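Side-chain contacts in methionine-binding protein (Coxiella burnetii, PDB 3TQW), which binds methionine between its two lobes and probably delivers it to an ABC transporter as the periplasmic substrate-binding component: residues 62-65 and 66-70; 189-192 and 193-197; 36-40 and 41-45. All coordinates share one frame; numbering follows the deposited sequence. Where two conformers were deposited one is given.

Contact 1 of 3, residues 62-65 and 66-70. With MET (methionine), chain C.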
# COMPACT_ATOMS: atom_id res chain seq x y z
N PRO A 62 8.97 -4.13 -0.10
CA PRO A 62 9.45 -3.96 -1.48
C PRO A 62 9.51 -2.49 -1.92
O PRO A 62 10.45 -2.10 -2.62
CB PRO A 62 8.41 -4.72 -2.31
CG PRO A 62 7.90 -5.78 -1.36
CD PRO A 62 7.83 -5.06 -0.03
N TYR A 63 8.54 -1.69 -1.51
CA TYR A 63 8.60 -0.26 -1.81
C TYR A 63 9.81 0.38 -1.13
O TYR A 63 10.53 1.18 -1.73
CB TYR A 63 7.31 0.44 -1.39
CG TYR A 63 7.25 1.87 -1.88
CD1 TYR A 63 7.86 2.90 -1.16
CD2 TYR A 63 6.60 2.19 -3.07
CE1 TYR A 63 7.81 4.22 -1.62
CE2 TYR A 63 6.55 3.50 -3.53
CZ TYR A 63 7.16 4.51 -2.80
OH TYR A 63 7.12 5.81 -3.26
N LEU A 64 10.03 0.04 0.14
CA LEU A 64 11.16 0.59 0.89
C LEU A 64 12.49 0.23 0.24
O LEU A 64 13.35 1.09 0.04
CB LEU A 64 11.13 0.08 2.33
CG LEU A 64 12.30 0.50 3.22
CD1 LEU A 64 12.47 2.02 3.19
CD2 LEU A 64 12.10 -0.01 4.65
N LYS A 65 12.65 -1.05 -0.09
CA LYS A 65 13.86 -1.52 -0.74
C LYS A 65 14.07 -0.81 -2.07
O LYS A 65 15.19 -0.44 -2.42
CB LYS A 65 13.80 -3.04 -0.95
CG LYS A 65 13.80 -3.83 0.35
CD LYS A 65 13.63 -5.33 0.09
CE LYS A 65 13.71 -6.13 1.38
NZ LYS A 65 13.41 -7.57 1.17
N ALA A 66 12.99 -0.62 -2.82
CA ALA A 66 13.10 0.05 -4.12
C ALA A 66 13.54 1.51 -3.97
O ALA A 66 14.44 1.96 -4.68
CB ALA A 66 11.78 -0.06 -4.90
N GLN A 67 12.93 2.24 -3.05
CA GLN A 67 13.32 3.64 -2.87
C GLN A 67 14.72 3.80 -2.25
O GLN A 67 15.42 4.77 -2.55
CB GLN A 67 12.28 4.46 -2.09
CG GLN A 67 12.51 5.97 -2.28
CD GLN A 67 11.42 6.87 -1.71
OE1 GLN A 67 10.78 6.54 -0.72
NE2 GLN A 67 11.23 8.03 -2.34
N ILE A 68 15.13 2.85 -1.42
CA ILE A 68 16.50 2.85 -0.91
C ILE A 68 17.49 2.67 -2.05
O ILE A 68 18.53 3.33 -2.10
CB ILE A 68 16.71 1.73 0.14
CG1 ILE A 68 16.09 2.12 1.48
CG2 ILE A 68 18.21 1.44 0.33
CD1 ILE A 68 16.11 1.01 2.52
N GLU A 69 17.17 1.78 -2.98
CA GLU A 69 18.05 1.56 -4.12
C GLU A 69 18.16 2.83 -4.98
O GLU A 69 19.21 3.12 -5.54
CB GLU A 69 17.57 0.37 -4.95
CG GLU A 69 18.33 0.17 -6.25
CD GLU A 69 19.79 -0.17 -6.03
OE1 GLU A 69 20.12 -0.78 -4.99
OE2 GLU A 69 20.62 0.17 -6.90
N MSE A 70 17.06 3.57 -5.07
CA MSE A 70 17.01 4.79 -5.88
C MSE A 70 17.72 5.96 -5.22
O MSE A 70 18.42 6.73 -5.88
CB MSE A 70 15.56 5.20 -6.12
CG MSE A 70 14.90 4.54 -7.31
SE MSE A 70 13.08 5.22 -7.49
CE MSE A 70 12.13 3.77 -6.60
N MET C . -0.61 1.13 1.81
CA MET C . -0.11 0.76 0.48
C MET C . -0.44 -0.70 0.21
O MET C . -0.37 -1.53 1.12
CB MET C . 1.41 0.99 0.41
CG MET C . 2.06 0.70 -0.94
SD MET C . 3.85 1.00 -0.91
CE MET C . 3.85 2.78 -0.68
OXT MET C . -0.79 -1.10 -0.91

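Contact 2 of 3, residues 189-192 and 193-197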
# COMPACT_ATOMS: atom_id res chain seq x y z
N LEU A 189 -11.45 -9.09 -7.83
CA LEU A 189 -10.46 -10.04 -7.34
C LEU A 189 -9.45 -9.29 -6.47
O LEU A 189 -9.11 -8.15 -6.75
CB LEU A 189 -9.72 -10.68 -8.52
CG LEU A 189 -8.58 -11.64 -8.16
CD1 LEU A 189 -9.10 -12.90 -7.47
CD2 LEU A 189 -7.76 -12.00 -9.39
N THR A 190 -8.96 -9.94 -5.41
CA THR A 190 -7.89 -9.36 -4.60
C THR A 190 -6.77 -10.36 -4.36
O THR A 190 -6.96 -11.57 -4.51
CB THR A 190 -8.39 -8.88 -3.22
OG1 THR A 190 -8.69 -10.02 -2.40
CG2 THR A 190 -9.63 -8.01 -3.35
N GLU A 191 -5.60 -9.86 -3.98
CA GLU A 191 -4.50 -10.70 -3.56
C GLU A 191 -4.92 -11.56 -2.39
O GLU A 191 -5.92 -11.27 -1.72
CB GLU A 191 -3.32 -9.85 -3.08
CG GLU A 191 -2.70 -8.92 -4.10
CD GLU A 191 -1.68 -7.99 -3.45
OE1 GLU A 191 -1.94 -7.52 -2.33
OE2 GLU A 191 -0.61 -7.76 -4.06
N GLY A 192 -4.15 -12.60 -2.12
CA GLY A 192 -4.29 -13.37 -0.89
C GLY A 192 -3.64 -12.62 0.26
O GLY A 192 -2.94 -11.63 0.05
N PRO A 193 -3.87 -13.10 1.50
CA PRO A 193 -3.37 -12.43 2.70
C PRO A 193 -1.88 -12.67 2.97
O PRO A 193 -1.27 -11.91 3.72
CB PRO A 193 -4.20 -13.08 3.82
CG PRO A 193 -4.50 -14.45 3.30
CD PRO A 193 -4.70 -14.28 1.81
N ASN A 194 -1.31 -13.70 2.36
CA ASN A 194 0.07 -14.07 2.64
C ASN A 194 1.06 -13.57 1.60
O ASN A 194 1.86 -14.34 1.06
CB ASN A 194 0.19 -15.59 2.79
CG ASN A 194 -0.70 -16.13 3.90
OD1 ASN A 194 -1.48 -17.06 3.69
ND2 ASN A 194 -0.58 -15.54 5.08
N SER A 195 1.02 -12.28 1.32
CA SER A 195 1.88 -11.68 0.31
C SER A 195 3.09 -11.03 0.99
O SER A 195 3.15 -10.95 2.21
CB SER A 195 1.09 -10.62 -0.47
OG SER A 195 0.83 -9.49 0.35
N PRO A 196 4.06 -10.58 0.19
CA PRO A 196 5.18 -9.83 0.76
C PRO A 196 4.86 -8.36 1.02
O PRO A 196 5.78 -7.58 1.27
CB PRO A 196 6.25 -9.93 -0.33
CG PRO A 196 5.49 -10.14 -1.59
CD PRO A 196 4.27 -10.93 -1.23
N TYR A 197 3.58 -7.98 1.01
CA TYR A 197 3.22 -6.56 1.04
C TYR A 197 2.62 -6.03 2.34
O TYR A 197 1.88 -5.05 2.33
CB TYR A 197 2.30 -6.23 -0.14
CG TYR A 197 2.94 -6.57 -1.46
CD1 TYR A 197 2.45 -7.61 -2.24
CD2 TYR A 197 4.06 -5.89 -1.91
CE1 TYR A 197 3.05 -7.94 -3.45
CE2 TYR A 197 4.66 -6.21 -3.11
CZ TYR A 197 4.16 -7.23 -3.87
OH TYR A 197 4.76 -7.55 -5.07
O HOH W 1 -1.76 -9.13 -0.10

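Contact 3 of 3, residues 36-40 and 41-45. With MET (methionine), chain C.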
# COMPACT_ATOMS: atom_id res chain seq x y z
N ILE A 36 2.25 13.59 10.99
CA ILE A 36 2.56 14.46 9.85
C ILE A 36 2.08 13.78 8.57
O ILE A 36 2.59 12.73 8.20
CB ILE A 36 4.07 14.74 9.76
CG1 ILE A 36 4.61 15.23 11.11
CG2 ILE A 36 4.36 15.75 8.65
CD1 ILE A 36 3.92 16.47 11.64
N THR A 37 1.09 14.37 7.89
CA THR A 37 0.51 13.72 6.72
C THR A 37 1.20 14.16 5.44
O THR A 37 1.66 15.30 5.32
CB THR A 37 -1.00 13.98 6.58
OG1 THR A 37 -1.22 15.39 6.43
CG2 THR A 37 -1.77 13.47 7.79
N PHE A 38 1.25 13.25 4.47
CA PHE A 38 1.82 13.52 3.16
C PHE A 38 0.83 13.09 2.09
O PHE A 38 -0.17 12.43 2.39
CB PHE A 38 3.15 12.77 3.01
CG PHE A 38 4.19 13.21 3.98
CD1 PHE A 38 5.05 14.25 3.66
CD2 PHE A 38 4.30 12.61 5.23
CE1 PHE A 38 6.01 14.67 4.57
CE2 PHE A 38 5.25 13.04 6.13
CZ PHE A 38 6.11 14.06 5.80
N SER A 39 1.09 13.47 0.84
CA SER A 39 0.14 13.20 -0.24
C SER A 39 0.81 12.54 -1.45
O SER A 39 0.28 12.59 -2.56
CB SER A 39 -0.56 14.48 -0.67
OG SER A 39 -1.19 15.11 0.41
N ASP A 40 1.97 11.94 -1.22
CA ASP A 40 2.65 11.17 -2.26
C ASP A 40 3.50 10.10 -1.60
O ASP A 40 4.23 10.38 -0.65
CB ASP A 40 3.52 12.09 -3.12
CG ASP A 40 4.00 11.41 -4.40
OD1 ASP A 40 4.44 10.24 -4.33
OD2 ASP A 40 3.93 12.06 -5.46
N TYR A 41 3.37 8.86 -2.07
CA TYR A 41 4.17 7.75 -1.58
C TYR A 41 5.66 8.09 -1.55
O TYR A 41 6.41 7.60 -0.69
CB TYR A 41 4.02 6.54 -2.51
CG TYR A 41 2.76 5.70 -2.37
CD1 TYR A 41 1.91 5.83 -1.27
CD2 TYR A 41 2.44 4.76 -3.33
CE1 TYR A 41 0.77 5.03 -1.16
CE2 TYR A 41 1.32 3.96 -3.23
CZ TYR A 41 0.49 4.09 -2.14
OH TYR A 41 -0.62 3.28 -2.07
N ASN A 42 6.11 8.90 -2.50
CA ASN A 42 7.55 9.14 -2.66
C ASN A 42 8.16 10.12 -1.67
O ASN A 42 9.36 10.39 -1.72
CB ASN A 42 7.90 9.53 -4.11
CG ASN A 42 7.40 10.92 -4.51
OD1 ASN A 42 7.05 11.75 -3.66
ND2 ASN A 42 7.39 11.19 -5.81
N THR A 43 7.36 10.62 -0.73
CA THR A 43 7.82 11.69 0.16
C THR A 43 8.16 11.31 1.62
O THR A 43 9.15 11.80 2.15
CB THR A 43 6.87 12.92 0.11
OG1 THR A 43 6.80 13.39 -1.25
CG2 THR A 43 7.40 14.05 0.98
N PRO A 44 7.33 10.48 2.28
CA PRO A 44 7.61 10.20 3.70
C PRO A 44 9.02 9.65 4.01
O PRO A 44 9.52 9.90 5.11
CB PRO A 44 6.54 9.18 4.09
CG PRO A 44 5.38 9.53 3.18
CD PRO A 44 6.04 9.90 1.86
N ASN A 45 9.64 8.92 3.09
CA ASN A 45 11.01 8.44 3.33
C ASN A 45 12.04 9.57 3.24
O ASN A 45 13.06 9.53 3.93
CB ASN A 45 11.38 7.29 2.38
CG ASN A 45 10.72 5.98 2.76
OD1 ASN A 45 10.39 5.75 3.93
ND2 ASN A 45 10.53 5.10 1.78
N MET C . -0.61 1.13 1.81
CA MET C . -0.11 0.76 0.48
C MET C . -0.44 -0.70 0.21
O MET C . -0.37 -1.53 1.12
CB MET C . 1.41 0.99 0.41
CG MET C . 2.06 0.70 -0.94
SD MET C . 3.85 1.00 -0.91
CE MET C . 3.85 2.78 -0.68
OXT MET C . -0.79 -1.10 -0.91

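Contact 1 of 3, residues 62-65 and 66-70
Y63 and Q67, one helical turn apart, run alongside each other in the same direction, with the phenol ring and the carboxamide turned 78° against each other. They touch lightly: Q67 OE1 comes to 3.9 Å from Y63 CE1, obliquely to the ring. The amide's polar ends are engaged elsewhere, OE1 accepting from N45 ND2 and NE2 donating to the carbonyl of N42, so both sites of this buried group are satisfied by the 36-45 region. In Q67 CG lies anti to the backbone N (chi1 -163°) and the chain stays extended beyond it, which carries the amide out to those partners.

These residues belong to helix 61-71, and the backbone follows the regular i to i+4 pattern. Y63 O accepts from Q67 N at 2.9 Å with an N-H...O angle of 166°, the straightest of the four such bonds that join 62-65 to 66-70. The carbonyls of P62, L64 and K65 are met likewise by the N-H groups of A66, I68 and E69. Near the helix start, Y63 N donates to H60 ND1.

On the ligand side Y63 offers carbon rather than polar atoms. The methionine CE sits 3.6 Å above one ring face, offset toward the rim, and its SD lies 3.6 Å from Y63 CG, a Met-aromatic contact. Round the helix, L64 and I68 meet through methyl groups: L64 CD1 lies 3.8 Å from I68 CD1, while I68 CG1 rests 3.3 Å from L64 O.

Contact 2 of 3, residues 189-192 and 193-197
E191 and Y197 meet with their side chains nearly perpendicular, the carboxylate oxygen OE2 of E191 standing 3.6 Å from Y197 CD1 and 3.7 Å from CE1. Carboxylate and ring planes are only 13° apart, and OE2 approaches the ring obliquely. This is the close-packed part of the contact. Y197 is buried, its ring meeting H60 edge-to-face and touching R116 and L119 of helix 111-123, while P196 CG lies 3.8 Å above one of its faces, offset toward the rim. E191 is held from outside the turn: OE2 forms a salt bridge with R116 NE, and OE1 accepts from the backbone N of M86. With CG anti to the carbonyl carbon (chi1 -61°) and the chain extended beyond it, the carboxylate reaches R116 on helix 111-123.

The loose side is the loop through P193 and N194, both exposed, where S195 N gives only a weak bond to P193 O. Between this loop and E191 a water bridges the turn, donating to E191 OE1 and to G192 O and accepting from S195 OG at 2.7 Å. The two side-chain oxygens it joins are 4.3 Å apart. S195 OG in turn accepts from Y197 N at 3.2 Å with an N-H...O angle of 154°, closing an ST turn just before strand 198-204.

R116 also hydrogen-bonds the bound methionine through NH1. By pairing with NE, E191 acts as a second-shell residue: it probably balances part of the arginine's charge and helps to orient its guanidinium group for the ligand.

Contact 3 of 3, residues 36-40 and 41-45
D40 OD1 accepts the backbone N-H of N42 at 2.8 Å, with an almost straight N-H...O angle of 174°. The donor comes from the anti side, 29° out of the carboxylate plane. A second bond closes the same bend: T43 N donates to D40 O at 3.1 Å, from above the carbonyl plane, the i to i+3 link of a type I beta turn from D40 to T43. The carboxylate of D40 and the amide of N42 lie face to face, nearly parallel; this brings two acceptors close, so the stack itself adds no bond. The added link is T43 OG1, which donates to N42 OD1 (2.9 Å).

Y41, at the second position of the turn, faces the pocket. The ligand's CE rests 3.4 Å above its ring plane, over the centre, as a CH-pi contact, and Y41 OH is hydrogen-bonded to N174 OD1. Because CG lies anti to the carbonyl carbon (chi1 -79°), the ring projects off the turn toward the methionine.

Away from the pocket, F38 packs against the end of the turn and the first residue of the helix: T43 CG2 lies 3.6 Å from F38 CD1, and P44, whose CA is over one ring face, brings CG to 3.9 Å from CD2. The turn thus joins strand 33-38, an outermost strand paired in parallel with strand 5-10, to helix 44-49, whose P44 packs on I10 of strand 5-10 and F58 of strand 55-60.

Along the chain the order is contact 3, contact 1, contact 2. Contacts 3 and 1, with centres about 14 Å apart, belong to the lobe built on the six-stranded sheet, on the strand 33-38 to helix 44-49 connection and on helix 61-71; both touch the methionine, and the Q67 amide joins them. Contact 2 lies in the segment leading from strand 189-190 of the five-stranded sheet to strand 198-204 of the six-stranded one. Centre to centre it is about 20 Å from contact 1, where P62 packs on P196 and Y197, and about 23 Å from contact 3. Ligand-bearing elements and an interlobe crossing therefore converge on one cleft, consistent with a periplasmic binding protein.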